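Local coordinates for ethanolamine utilization protein EutL (PDB 4TME) that forms part of the shell of the ethanolamine-utilization microcompartment and binds ethanolamine, which probably controls opening of a transport pore, at residues Ala146-Val151 with Ala198-Phe203. Residues are numbered along the deposited sequence; the frame is centred on the assembly and turned at random.
Sequences ALAYLV and AACDAF
Helix segment 198-203 runs almost parallel to strand segment 146-151, their axes 13° apart and 8.3 Å at closest approach, joined by apolar contacts. The main one is CH-pi: L150 CB sits 3.6 Å from the centroid of the F203 ring, only 4° off its normal. F203 has CG anti to its backbone N (chi1 -175°), which carries the ring out over the strand, while the L150 branches run the opposite way. Leucine suits the broad phenyl face: both methyls spread over it toward the CB-CG side, CD1 above the CD1 edge and CD2 beyond CG, 3.9 Å from F203 CB. In plane, the ring's edge offers a weakly positive C-H to V151 O, 3.6 Å from F203 CE2.

Smaller side chains fill the other end. A148 CB meets C200 SG at 3.8 Å and A199 CB at 4.2 Å, so alanines let helix and strand come close. Compact C200 SG, anti to the carbonyl carbon, also fits against L150 CD2, at 4.0 Å.

L161 of helix 154-167 touches both L150 and F203. Helix 193-212 thus packs on the antiparallel sheet through strand 146-152, as in the BMC fold; the strand's opposite face, with V151, lines an ethanolamine pocket.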
loop_
_atom_site.group_PDB
_atom_site.type_symbol
_atom_site.label_atom_id
_atom_site.label_comp_id
_atom_site.label_asym_id
_atom_site.label_seq_id
_atom_site.Cartn_x
_atom_site.Cartn_y
_atom_site.Cartn_z
ATOM N N ALA C 146 -12.549 21.473 19.218
ATOM C CA ALA C 146 -11.915 21.852 17.954
ATOM C C ALA C 146 -10.706 20.977 17.635
ATOM O O ALA C 146 -10.046 20.454 18.544
ATOM C CB ALA C 146 -11.492 23.309 17.995
ATOM N N LEU C 147 -10.409 20.852 16.348
ATOM C CA LEU C 147 -9.176 20.202 15.886
ATOM C C LEU C 147 -8.480 21.016 14.821
ATOM O O LEU C 147 -9.129 21.714 14.048
ATOM C CB LEU C 147 -9.447 18.807 15.273
ATOM C CG LEU C 147 -9.864 17.654 16.163
ATOM C CD1 LEU C 147 -10.222 16.492 15.294
ATOM C CD2 LEU C 147 -8.738 17.300 17.146
ATOM N N ALA C 148 -7.148 20.889 14.763
ATOM C CA ALA C 148 -6.399 21.186 13.563
ATOM C C ALA C 148 -6.155 19.865 12.823
ATOM O O ALA C 148 -5.574 18.951 13.377
ATOM C CB ALA C 148 -5.077 21.859 13.899
ATOM N N TYR C 149 -6.643 19.775 11.598
ATOM C CA TYR C 149 -6.502 18.582 10.753
ATOM C C TYR C 149 -5.427 18.902 9.724
ATOM O O TYR C 149 -5.655 19.690 8.808
ATOM C CB TYR C 149 -7.864 18.260 10.125
ATOM C CG TYR C 149 -8.007 16.898 9.459
ATOM C CD1 TYR C 149 -6.922 16.199 8.944
ATOM C CD2 TYR C 149 -9.269 16.321 9.343
ATOM C CE1 TYR C 149 -7.096 14.946 8.321
ATOM C CE2 TYR C 149 -9.452 15.112 8.740
ATOM C CZ TYR C 149 -8.379 14.430 8.214
ATOM O OH TYR C 149 -8.587 13.221 7.611
ATOM N N LEU C 150 -4.225 18.352 9.950
ATOM C CA LEU C 150 -3.010 18.756 9.231
ATOM C C LEU C 150 -2.495 17.590 8.390
ATOM O O LEU C 150 -2.211 16.521 8.941
ATOM C CB LEU C 150 -1.937 19.194 10.226
ATOM C CG LEU C 150 -2.392 20.249 11.243
ATOM C CD1 LEU C 150 -1.259 20.625 12.202
ATOM C CD2 LEU C 150 -2.925 21.492 10.550
ATOM N N VAL C 151 -2.401 17.784 7.073
ATOM C CA VAL C 151 -1.928 16.733 6.173
ATOM C C VAL C 151 -0.988 17.311 5.122
ATOM O O VAL C 151 -1.266 18.344 4.547
ATOM C CB VAL C 151 -3.102 16.023 5.461
ATOM C CG1 VAL C 151 -2.587 14.867 4.593
ATOM C CG2 VAL C 151 -4.103 15.500 6.476
ATOM N N ALA C 198 -4.055 28.833 14.841
ATOM C CA ALA C 198 -2.634 29.195 14.850
ATOM C C ALA C 198 -1.791 27.985 14.385
ATOM O O ALA C 198 -0.775 28.141 13.708
ATOM C CB ALA C 198 -2.207 29.640 16.213
ATOM N N ALA C 199 -2.211 26.785 14.757
ATOM C CA ALA C 199 -1.467 25.587 14.359
ATOM C C ALA C 199 -1.615 25.389 12.845
ATOM O O ALA C 199 -0.642 25.067 12.144
ATOM C CB ALA C 199 -1.963 24.354 15.126
ATOM N N CYS C 200 -2.821 25.616 12.331
ATOM C CA CYS C 200 -3.060 25.479 10.896
ATOM C C CYS C 200 -2.199 26.482 10.112
ATOM O O CYS C 200 -1.592 26.116 9.108
ATOM C CB CYS C 200 -4.539 25.702 10.553
ATOM S SG CYS C 200 -5.628 24.355 11.051
ATOM N N ASP C 201 -2.146 27.726 10.582
ATOM C CA ASP C 201 -1.408 28.771 9.873
ATOM C C ASP C 201 0.078 28.419 9.840
ATOM O O ASP C 201 0.739 28.549 8.806
ATOM C CB ASP C 201 -1.595 30.143 10.533
ATOM C CG ASP C 201 -3.010 30.705 10.367
ATOM O OD1 ASP C 201 -3.806 30.188 9.542
ATOM O OD2 ASP C 201 -3.306 31.690 11.078
ATOM N N ALA C 202 0.596 27.975 10.981
ATOM C CA ALA C 202 2.009 27.609 11.095
ATOM C C ALA C 202 2.346 26.390 10.241
ATOM O O ALA C 202 3.423 26.339 9.618
ATOM C CB ALA C 202 2.368 27.345 12.533
ATOM N N PHE C 203 1.448 25.402 10.224
ATOM C CA PHE C 203 1.630 24.197 9.411
ATOM C C PHE C 203 1.702 24.600 7.936
ATOM O O PHE C 203 2.613 24.194 7.216
ATOM C CB PHE C 203 0.480 23.194 9.671
ATOM C CG PHE C 203 0.637 21.863 8.963
ATOM C CD1 PHE C 203 1.404 20.857 9.528
ATOM C CD2 PHE C 203 0.005 21.613 7.761
ATOM C CE1 PHE C 203 1.562 19.635 8.888
ATOM C CE2 PHE C 203 0.151 20.382 7.126
ATOM C CZ PHE C 203 0.927 19.404 7.690
#